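Local atomic coordinates of superoxide dismutase (Leishmania major, PDB entry 4F2N), a protein that probably catalyses the dismutation of superoxide to oxygen and hydrogen peroxide at a bound iron ion, as an iron superoxide dismutase. Residues Y31-P36 against A103-H108; E56-K61 against S109-C114; T157-D162 against K166-D171. All coordinates share one frame; numbering follows the deposited sequence.

Contact 1 of 3, residues Y31-P36 against A103-H108. With FE2 (Fe (II) ion), chain N.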
loop_
_atom_site.group_PDB
_atom_site.type_symbol
_atom_site.label_atom_id
_atom_site.label_comp_id
_atom_site.label_asym_id
_atom_site.label_seq_id
_atom_site.Cartn_x
_atom_site.Cartn_y
_atom_site.Cartn_z
ATOM N N TYR B 31 -3.822 21.547 -14.510
ATOM C CA TYR B 31 -4.916 21.828 -13.566
ATOM C C TYR B 31 -5.888 22.871 -14.187
ATOM O O TYR B 31 -5.422 23.781 -14.837
ATOM C CB TYR B 31 -4.327 22.352 -12.250
ATOM C CG TYR B 31 -5.347 22.435 -11.148
ATOM C CD1 TYR B 31 -5.580 21.342 -10.301
ATOM C CD2 TYR B 31 -6.116 23.595 -10.969
ATOM C CE1 TYR B 31 -6.537 21.414 -9.307
ATOM C CE2 TYR B 31 -7.069 23.670 -9.970
ATOM C CZ TYR B 31 -7.282 22.576 -9.155
ATOM O OH TYR B 31 -8.228 22.656 -8.163
ATOM N N PRO B 32 -7.230 22.753 -13.982
ATOM C CA PRO B 32 -7.953 21.736 -13.207
ATOM C C PRO B 32 -7.716 20.341 -13.766
ATOM O O PRO B 32 -7.638 20.171 -14.992
ATOM C CB PRO B 32 -9.435 22.146 -13.361
ATOM C CG PRO B 32 -9.416 23.591 -13.759
ATOM C CD PRO B 32 -8.163 23.737 -14.586
ATOM N N ALA B 33 -7.577 19.368 -12.877
ATOM C CA ALA B 33 -7.267 17.997 -13.256
ATOM C C ALA B 33 -8.409 17.363 -14.065
ATOM O O ALA B 33 -9.585 17.662 -13.809
ATOM C CB ALA B 33 -6.986 17.180 -12.003
ATOM N N GLU B 34 -8.060 16.501 -15.019
ATOM C CA GLU B 34 -9.033 15.672 -15.742
ATOM C C GLU B 34 -8.482 14.265 -15.895
ATOM O O GLU B 34 -7.277 14.097 -16.136
ATOM C CB GLU B 34 -9.269 16.195 -17.164
ATOM C CG GLU B 34 -9.956 17.530 -17.324
ATOM C CD GLU B 34 -10.199 17.835 -18.799
ATOM O OE1 GLU B 34 -11.105 17.202 -19.403
ATOM O OE2 GLU B 34 -9.490 18.697 -19.363
ATOM N N LEU B 35 -9.338 13.246 -15.784
ATOM C CA LEU B 35 -8.898 11.889 -16.138
ATOM C C LEU B 35 -8.420 11.940 -17.595
ATOM O O LEU B 35 -9.127 12.457 -18.459
ATOM C CB LEU B 35 -10.031 10.870 -16.056
ATOM C CG LEU B 35 -10.313 9.925 -14.908
ATOM C CD1 LEU B 35 -11.346 8.921 -15.409
ATOM C CD2 LEU B 35 -9.068 9.188 -14.405
ATOM N N PRO B 36 -7.227 11.414 -17.878
ATOM C CA PRO B 36 -6.723 11.445 -19.258
ATOM C C PRO B 36 -7.460 10.509 -20.204
ATOM O O PRO B 36 -7.975 9.453 -19.796
ATOM C CB PRO B 36 -5.265 10.983 -19.114
ATOM C CG PRO B 36 -5.259 10.143 -17.891
ATOM C CD PRO B 36 -6.293 10.727 -16.961
ATOM N N ALA B 103 0.497 14.083 -7.056
ATOM C CA ALA B 103 1.484 13.057 -7.454
ATOM C C ALA B 103 0.790 11.796 -7.958
ATOM O O ALA B 103 1.174 11.282 -8.995
ATOM C CB ALA B 103 2.450 12.731 -6.312
ATOM N N GLN B 104 -0.227 11.287 -7.249
ATOM C CA GLN B 104 -0.943 10.106 -7.766
ATOM C C GLN B 104 -1.604 10.358 -9.119
ATOM O O GLN B 104 -1.652 9.456 -9.979
ATOM C CB GLN B 104 -1.970 9.556 -6.750
ATOM C CG GLN B 104 -1.311 8.835 -5.567
ATOM C CD GLN B 104 -0.634 7.512 -5.982
ATOM O OE1 GLN B 104 0.485 7.512 -6.525
ATOM N NE2 GLN B 104 -1.297 6.391 -5.717
ATOM N N HIS B 105 -2.137 11.567 -9.329
ATOM C CA HIS B 105 -2.717 11.907 -10.638
ATOM C C HIS B 105 -1.659 11.829 -11.716
ATOM O O HIS B 105 -1.841 11.177 -12.749
ATOM C CB HIS B 105 -3.439 13.270 -10.617
ATOM C CG HIS B 105 -3.945 13.727 -11.967
ATOM N ND1 HIS B 105 -4.489 12.876 -12.877
ATOM C CD2 HIS B 105 -4.008 15.009 -12.543
ATOM C CE1 HIS B 105 -4.877 13.566 -13.964
ATOM N NE2 HIS B 105 -4.565 14.865 -13.777
ATOM N N PHE B 106 -0.532 12.456 -11.459
ATOM C CA PHE B 106 0.579 12.425 -12.398
ATOM C C PHE B 106 1.053 10.972 -12.598
ATOM O O PHE B 106 1.246 10.529 -13.750
ATOM C CB PHE B 106 1.744 13.305 -11.900
ATOM C CG PHE B 106 3.021 13.098 -12.687
ATOM C CD1 PHE B 106 3.275 13.861 -13.825
ATOM C CD2 PHE B 106 3.944 12.116 -12.319
ATOM C CE1 PHE B 106 4.429 13.643 -14.597
ATOM C CE2 PHE B 106 5.098 11.886 -13.071
ATOM C CZ PHE B 106 5.343 12.663 -14.217
ATOM N N ASN B 107 1.245 10.240 -11.497
ATOM C CA ASN B 107 1.833 8.892 -11.593
ATOM C C ASN B 107 0.965 8.001 -12.456
ATOM O O ASN B 107 1.489 7.285 -13.318
ATOM C CB ASN B 107 2.035 8.242 -10.216
ATOM C CG ASN B 107 3.060 8.972 -9.379
ATOM O OD1 ASN B 107 3.917 9.712 -9.905
ATOM N ND2 ASN B 107 2.989 8.770 -8.076
ATOM N N HIS B 108 -0.355 8.059 -12.247
ATOM C CA HIS B 108 -1.287 7.220 -13.050
ATOM C C HIS B 108 -1.333 7.656 -14.494
ATOM O O HIS B 108 -1.356 6.812 -15.397
ATOM C CB HIS B 108 -2.713 7.187 -12.453
ATOM C CG HIS B 108 -2.819 6.331 -11.200
ATOM N ND1 HIS B 108 -2.512 6.806 -9.960
ATOM C CD2 HIS B 108 -3.127 4.989 -11.039
ATOM C CE1 HIS B 108 -2.640 5.831 -9.057
ATOM N NE2 HIS B 108 -2.999 4.701 -9.706
HETATM FE FE FE2 N . -2.620 2.806 -9.017
HETATM O O HOH W 1 -5.058 16.941 -15.655
HETATM O O HOH W 2 -1.308 3.660 -7.389
#
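H105 carries the contact: its imidazole leaves helix 96-113 and ends among A33, E34 and P36 of the irregular segment that precedes helix 52-71. CG stands anti to the backbone N (chi1 175°), which extends the ring out from the helix toward that segment.

The apolar touches come from two directions. CB of A33 lies 3.7 Å from CD2 of H105, obliquely to the ring, whereas CD of P36 approaches the ring edge near its plane, 4.4 Å from CE1.

Polar contacts follow the same ring edge. The carbonyl O of E34 lies near the plane, 3.3 Å from CE1 of H105, the carbon set between the two ring nitrogens. Water 1, in the ring plane, sits 2.8 Å from NE2 of H105 and accepts a bond from N of E34 at 3.1 Å. The other nitrogen, ND1, is hydrogen-bonded to H63 on helix 52-71.

The metal site is served by other residues of the same helix, Q104 and H108. ND1 of H108 donates to O of Q104 (2.8 Å, 161°) and NE2 binds the iron, together with H58, D191 and H195. OE1 of Q104 accepts from ND2 of N107 at 3.2 Å, while its NE2 donates to water 2, an iron ligand; a glutamine so placed is a feature of iron-type enzymes.

With each ring nitrogen of H105 engaged, its rotation should be well fixed. The polar link to the loop then runs through one water, while the Q104 carbonyl, accepting from ND1, probably helps to hold the H108 ring toward the metal.

Contact 2 of 3, residues E56-K61 against S109-C114; sequences ELHYSK and SFFWKC. With FE2 (Fe (II) ion), chain N.
F111 and W112 of helix 96-113 face H58 and Y59 of helix 52-71, and H58, Y59 and W112 make an aromatic cluster in the alpha-hairpin domain of iron/manganese superoxide dismutases. The short helix segments run at 134° to each other with axes 12.2 Å apart at closest approach, so long side chains do the touching.

F111 comes first and plays the smaller part. Its CE2 lies 4.1 Å from CE1 of H58, obliquely to both rings, and the two side chains cross at about a right angle. Beyond this contact F111 also packs on D191, another iron ligand, so it lies close to the metal shell.

W112 makes most of the contact. Its CG is anti to the carbonyl carbon (chi1 -53°), which brings the indole toward helix 52-71, its benzo edge at H58 and a face turned to Y59. The six-membered ring turns its edge to the face of H58 in a T-shaped pair, planes at 79° and centroids 5.0 Å apart. W112 therefore belongs to the second shell, its benzo edge backing a ring whose NE2 holds the iron at 2.2 Å. Toward Y59 the roles reverse: the phenol edge points at the face of the five-membered ring, with CD1 of Y59 4.0 Å from CE2 of W112. Both polar ends have partners further off, OH of Y59 on the carbonyl of P36 and NE1 of W112 on ND1 of H63. On the H58 face CH2 of W112 lies 3.6 Å from both CG and ND1, offset toward the ring rim.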
loop_
_atom_site.group_PDB
_atom_site.type_symbol
_atom_site.label_atom_id
_atom_site.label_comp_id
_atom_site.label_asym_id
_atom_site.label_seq_id
_atom_site.Cartn_x
_atom_site.Cartn_y
_atom_site.Cartn_z
ATOM N N GLU B 56 -10.935 -1.054 -15.326
ATOM C CA GLU B 56 -12.083 -0.230 -14.920
ATOM C C GLU B 56 -11.926 0.254 -13.469
ATOM O O GLU B 56 -12.115 1.449 -13.172
ATOM C CB GLU B 56 -13.399 -0.994 -15.080
ATOM C CG GLU B 56 -14.607 -0.201 -14.622
ATOM C CD GLU B 56 -15.923 -0.930 -14.765
ATOM O OE1 GLU B 56 -15.986 -2.190 -14.701
ATOM O OE2 GLU B 56 -16.927 -0.210 -14.926
ATOM N N LEU B 57 -11.585 -0.675 -12.575
ATOM C CA LEU B 57 -11.336 -0.317 -11.168
ATOM C C LEU B 57 -10.242 0.720 -11.114
ATOM O O LEU B 57 -10.373 1.761 -10.458
ATOM C CB LEU B 57 -10.904 -1.540 -10.351
ATOM C CG LEU B 57 -12.016 -2.576 -10.162
ATOM C CD1 LEU B 57 -11.435 -3.853 -9.563
ATOM C CD2 LEU B 57 -13.155 -2.000 -9.317
ATOM N N HIS B 58 -9.148 0.450 -11.809
ATOM C CA HIS B 58 -7.928 1.240 -11.608
ATOM C C HIS B 58 -8.092 2.649 -12.124
ATOM O O HIS B 58 -7.696 3.643 -11.468
ATOM C CB HIS B 58 -6.749 0.571 -12.329
ATOM C CG HIS B 58 -5.397 0.982 -11.775
ATOM N ND1 HIS B 58 -4.255 0.358 -12.115
ATOM C CD2 HIS B 58 -5.047 1.972 -10.841
ATOM C CE1 HIS B 58 -3.231 0.919 -11.433
ATOM N NE2 HIS B 58 -3.723 1.895 -10.663
ATOM N N TYR B 59 -8.682 2.737 -13.313
ATOM C CA TYR B 59 -8.852 4.001 -14.023
ATOM C C TYR B 59 -10.115 4.727 -13.568
ATOM O O TYR B 59 -10.041 5.886 -13.154
ATOM C CB TYR B 59 -8.887 3.727 -15.544
ATOM C CG TYR B 59 -9.177 4.919 -16.460
ATOM C CD1 TYR B 59 -8.176 5.824 -16.809
ATOM C CD2 TYR B 59 -10.452 5.112 -16.996
ATOM C CE1 TYR B 59 -8.436 6.897 -17.661
ATOM C CE2 TYR B 59 -10.724 6.174 -17.861
ATOM C CZ TYR B 59 -9.713 7.051 -18.191
ATOM O OH TYR B 59 -10.014 8.096 -19.027
ATOM N N SER B 60 -11.276 4.062 -13.668
ATOM C CA SER B 60 -12.551 4.714 -13.313
ATOM C C SER B 60 -12.801 4.894 -11.822
ATOM O O SER B 60 -13.598 5.748 -11.463
ATOM C CB SER B 60 -13.752 3.992 -13.920
ATOM O OG SER B 60 -13.648 4.094 -15.315
ATOM N N LYS B 61 -12.165 4.083 -10.965
ATOM C CA LYS B 61 -12.342 4.245 -9.504
ATOM C C LYS B 61 -11.159 4.933 -8.849
ATOM O O LYS B 61 -11.326 6.009 -8.313
ATOM C CB LYS B 61 -12.613 2.935 -8.746
ATOM C CG LYS B 61 -13.586 1.962 -9.392
ATOM C CD LYS B 61 -15.002 2.470 -9.426
ATOM C CE LYS B 61 -15.849 1.497 -10.247
ATOM N NZ LYS B 61 -17.155 2.109 -10.560
ATOM N N SER B 109 -1.368 8.966 -14.745
ATOM C CA SER B 109 -1.373 9.489 -16.118
ATOM C C SER B 109 -0.174 9.006 -16.898
ATOM O O SER B 109 -0.274 8.635 -18.068
ATOM C CB SER B 109 -1.454 11.030 -16.120
ATOM O OG SER B 109 -2.681 11.422 -15.525
ATOM N N PHE B 110 0.967 9.006 -16.233
ATOM C CA PHE B 110 2.216 8.607 -16.861
ATOM C C PHE B 110 2.174 7.115 -17.151
ATOM O O PHE B 110 2.522 6.678 -18.254
ATOM C CB PHE B 110 3.425 8.966 -15.962
ATOM C CG PHE B 110 4.739 8.733 -16.653
ATOM C CD1 PHE B 110 5.177 9.608 -17.651
ATOM C CD2 PHE B 110 5.530 7.647 -16.320
ATOM C CE1 PHE B 110 6.395 9.405 -18.299
ATOM C CE2 PHE B 110 6.746 7.429 -16.974
ATOM C CZ PHE B 110 7.180 8.302 -17.959
ATOM N N PHE B 111 1.695 6.340 -16.168
ATOM C CA PHE B 111 1.479 4.898 -16.320
ATOM C C PHE B 111 0.631 4.540 -17.541
ATOM O O PHE B 111 1.002 3.621 -18.288
ATOM C CB PHE B 111 0.814 4.355 -15.043
ATOM C CG PHE B 111 0.813 2.862 -14.913
ATOM C CD1 PHE B 111 1.956 2.097 -15.185
ATOM C CD2 PHE B 111 -0.330 2.212 -14.455
ATOM C CE1 PHE B 111 1.940 0.711 -15.025
ATOM C CE2 PHE B 111 -0.345 0.812 -14.279
ATOM C CZ PHE B 111 0.791 0.073 -14.558
ATOM N N TRP B 112 -0.495 5.223 -17.745
ATOM C CA TRP B 112 -1.331 4.911 -18.918
ATOM C C TRP B 112 -0.616 5.158 -20.216
ATOM O O TRP B 112 -0.807 4.407 -21.173
ATOM C CB TRP B 112 -2.648 5.687 -18.906
ATOM C CG TRP B 112 -3.430 5.537 -17.626
ATOM C CD1 TRP B 112 -4.040 6.554 -16.887
ATOM C CD2 TRP B 112 -3.706 4.300 -16.883
ATOM N NE1 TRP B 112 -4.658 6.043 -15.764
ATOM C CE2 TRP B 112 -4.492 4.692 -15.704
ATOM C CE3 TRP B 112 -3.382 2.962 -17.060
ATOM C CZ2 TRP B 112 -4.935 3.765 -14.769
ATOM C CZ3 TRP B 112 -3.827 2.033 -16.108
ATOM C CH2 TRP B 112 -4.590 2.421 -14.989
ATOM N N LYS B 113 0.203 6.202 -20.266
ATOM C CA LYS B 113 1.000 6.502 -21.478
ATOM C C LYS B 113 2.058 5.434 -21.762
ATOM O O LYS B 113 2.459 5.257 -22.931
ATOM C CB LYS B 113 1.678 7.875 -21.360
ATOM C CG LYS B 113 0.719 9.046 -21.279
ATOM C CD LYS B 113 -0.042 9.255 -22.563
ATOM C CE LYS B 113 0.722 10.164 -23.510
ATOM N NZ LYS B 113 -0.127 10.365 -24.723
ATOM N N CYS B 114 2.494 4.723 -20.714
ATOM C CA CYS B 114 3.466 3.639 -20.845
ATOM C C CYS B 114 2.881 2.331 -21.361
ATOM O O CYS B 114 3.635 1.381 -21.557
ATOM C CB CYS B 114 4.094 3.326 -19.498
ATOM S SG CYS B 114 5.140 4.684 -18.994
HETATM FE FE FE2 N . -2.620 2.806 -9.017
HETATM O O HOH W 2 -1.308 3.660 -7.389
#

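Contact 3 of 3, residues T157-D162 against K166-D171; sequences TWLCVD and KELLID
Strands 155-161 and 168-174 run antiparallel here, with W158 facing D171 and C160 facing L169 as hydrogen-bonded pairs, and L159 facing I170 and V161 facing L168 as non-hydrogen-bonded ones. The C160-L169 pair is tied both ways: N of C160 donates to O of L169 at 2.8 Å and 169°, and N of L169 returns a bond to O of C160. In the W158-D171 pair the two bonds differ, since N of D171 reaches O of W158 tilted from the carbonyl plane, while N of W158 lies nearly on the C=O axis of D171. At the turn end, N of D162 donates to O of E167, and N of K166 to O of D162 at 2.7 Å. K166 has a positive phi (72°), which helps the chain turn back.

These strands form a beta hairpin in the three-stranded antiparallel sheet of the C-terminal domain; 155-161 is central and 168-174 is an outer strand within the chain. L159, V161, L168 and I170 share the face covered by helices 137-149 and 218-229. On it CG2 of V161 meets CD2 of L168 at 3.7 Å, and CD1 of L159 lies 4.2 Å from CB of L168. Diagonally across, CG2 of T157 reaches CG2 of I170 at 4.1 Å.

The other face bears W158, C160, L169 and D171. O of D171 lies in the indole plane at the edge of W158, 3.4 Å from CD1, while NE1 bonds to T173. Near the turn, CD1 of L169 touches CB of D162 at 4.1 Å. OD2 of D162 and OE1 of E167, like charges, stand 4.6 Å apart, the latter hydrogen-bonded to T165.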
loop_
_atom_site.group_PDB
_atom_site.type_symbol
_atom_site.label_atom_id
_atom_site.label_comp_id
_atom_site.label_asym_id
_atom_site.label_seq_id
_atom_site.Cartn_x
_atom_site.Cartn_y
_atom_site.Cartn_z
ATOM N N THR B 157 7.671 1.715 -9.274
ATOM C CA THR B 157 9.029 1.434 -9.710
ATOM C C THR B 157 9.246 2.139 -11.065
ATOM O O THR B 157 8.386 2.078 -11.961
ATOM C CB THR B 157 9.254 -0.079 -9.841
ATOM O OG1 THR B 157 9.053 -0.658 -8.551
ATOM C CG2 THR B 157 10.685 -0.394 -10.287
ATOM N N TRP B 158 10.403 2.766 -11.207
ATOM C CA TRP B 158 10.640 3.714 -12.294
ATOM C C TRP B 158 11.896 3.410 -13.025
ATOM O O TRP B 158 12.889 2.980 -12.423
ATOM C CB TRP B 158 10.862 5.101 -11.678
ATOM C CG TRP B 158 9.716 5.604 -10.840
ATOM C CD1 TRP B 158 9.513 5.425 -9.463
ATOM C CD2 TRP B 158 8.589 6.433 -11.288
ATOM N NE1 TRP B 158 8.367 6.050 -9.062
ATOM C CE2 TRP B 158 7.753 6.664 -10.094
ATOM C CE3 TRP B 158 8.196 6.982 -12.519
ATOM C CZ2 TRP B 158 6.581 7.427 -10.138
ATOM C CZ3 TRP B 158 6.998 7.739 -12.567
ATOM C CH2 TRP B 158 6.219 7.969 -11.383
ATOM N N LEU B 159 11.890 3.685 -14.320
ATOM C CA LEU B 159 13.137 3.861 -15.089
ATOM C C LEU B 159 13.246 5.354 -15.391
ATOM O O LEU B 159 12.329 5.947 -15.972
ATOM C CB LEU B 159 13.105 3.043 -16.397
ATOM C CG LEU B 159 14.325 3.140 -17.340
ATOM C CD1 LEU B 159 15.584 2.590 -16.684
ATOM C CD2 LEU B 159 14.016 2.349 -18.612
ATOM N N CYS B 160 14.341 5.960 -14.963
ATOM C CA CYS B 160 14.565 7.390 -15.135
ATOM C C CYS B 160 15.871 7.701 -15.833
ATOM O O CYS B 160 16.836 6.909 -15.804
ATOM C CB CYS B 160 14.563 8.143 -13.791
ATOM S SG CYS B 160 13.050 8.008 -12.821
ATOM N N VAL B 161 15.898 8.886 -16.431
ATOM C CA VAL B 161 17.117 9.481 -16.942
ATOM C C VAL B 161 17.563 10.503 -15.879
ATOM O O VAL B 161 16.759 11.330 -15.362
ATOM C CB VAL B 161 16.850 10.224 -18.278
ATOM C CG1 VAL B 161 17.969 11.208 -18.596
ATOM C CG2 VAL B 161 16.589 9.246 -19.426
ATOM N N ASP B 162 18.839 10.457 -15.532
ATOM C CA ASP B 162 19.434 11.534 -14.736
ATOM C C ASP B 162 19.955 12.573 -15.749
ATOM O O ASP B 162 20.867 12.260 -16.522
ATOM C CB ASP B 162 20.583 10.977 -13.860
ATOM C CG ASP B 162 21.284 12.054 -13.029
ATOM O OD1 ASP B 162 21.457 13.198 -13.508
ATOM O OD2 ASP B 162 21.725 11.737 -11.906
ATOM N N LYS B 166 23.263 11.708 -17.697
ATOM C CA LYS B 166 22.694 10.924 -18.811
ATOM C C LYS B 166 22.525 9.435 -18.487
ATOM O O LYS B 166 22.155 8.641 -19.359
ATOM C CB LYS B 166 23.476 11.112 -20.131
ATOM C CG LYS B 166 23.825 12.550 -20.482
ATOM C CD LYS B 166 22.596 13.423 -20.650
ATOM C CE LYS B 166 22.995 14.830 -21.065
ATOM N NZ LYS B 166 21.812 15.716 -20.959
ATOM N N GLU B 167 22.770 9.056 -17.235
ATOM C CA GLU B 167 22.565 7.670 -16.824
ATOM C C GLU B 167 21.100 7.322 -16.844
ATOM O O GLU B 167 20.246 8.173 -16.590
ATOM C CB GLU B 167 23.061 7.434 -15.404
ATOM C CG GLU B 167 24.564 7.258 -15.282
ATOM C CD GLU B 167 24.978 7.453 -13.850
ATOM O OE1 GLU B 167 24.703 8.537 -13.304
ATOM O OE2 GLU B 167 25.531 6.518 -13.252
ATOM N N LEU B 168 20.821 6.053 -17.097
ATOM C CA LEU B 168 19.498 5.482 -16.864
ATOM C C LEU B 168 19.515 4.773 -15.513
ATOM O O LEU B 168 20.485 4.065 -15.185
ATOM C CB LEU B 168 19.150 4.478 -17.964
ATOM C CG LEU B 168 18.670 5.040 -19.300
ATOM C CD1 LEU B 168 18.694 3.919 -20.316
ATOM C CD2 LEU B 168 17.272 5.616 -19.142
ATOM N N LEU B 169 18.456 4.955 -14.724
ATOM C CA LEU B 169 18.450 4.451 -13.364
ATOM C C LEU B 169 17.104 3.829 -13.028
ATOM O O LEU B 169 16.064 4.362 -13.421
ATOM C CB LEU B 169 18.711 5.600 -12.355
ATOM C CG LEU B 169 19.975 6.478 -12.363
ATOM C CD1 LEU B 169 19.785 7.732 -11.511
ATOM C CD2 LEU B 169 21.207 5.724 -11.879
ATOM N N ILE B 170 17.140 2.728 -12.277
ATOM C CA ILE B 170 15.941 2.172 -11.645
ATOM C C ILE B 170 15.796 2.739 -10.251
ATOM O O ILE B 170 16.715 2.648 -9.440
ATOM C CB ILE B 170 15.997 0.625 -11.610
ATOM C CG1 ILE B 170 16.159 0.106 -13.033
ATOM C CG2 ILE B 170 14.747 0.033 -10.934
ATOM C CD1 ILE B 170 16.400 -1.402 -13.127
ATOM N N ASP B 171 14.616 3.290 -9.965
ATOM C CA ASP B 171 14.322 3.900 -8.684
ATOM C C ASP B 171 12.947 3.399 -8.234
ATOM O O ASP B 171 12.068 3.259 -9.059
ATOM C CB ASP B 171 14.270 5.414 -8.900
ATOM C CG ASP B 171 14.311 6.195 -7.621
ATOM O OD1 ASP B 171 15.136 5.845 -6.738
ATOM O OD2 ASP B 171 13.536 7.187 -7.500
#

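Overall arrangement
From the N terminus, 31-36 is passed first, then 56-61 on helix 52-71; the chain then returns along helix 96-113, whose 103-108 closes contact 1 and whose 109-114 closes contact 2. The two loops therefore cross, tying the 31-36 loop and helix 52-71 to successive parts of one helix, with their centres 10 Å apart and the iron shared between them. Contact 3 opens only afterwards and closes a short hairpin in the C-terminal domain. Its centre lies about 22 Å from those of the other two, across the middle of the chain, yet W158 packs against both N107 of contact 1 and F110 of contact 2, joining the domains.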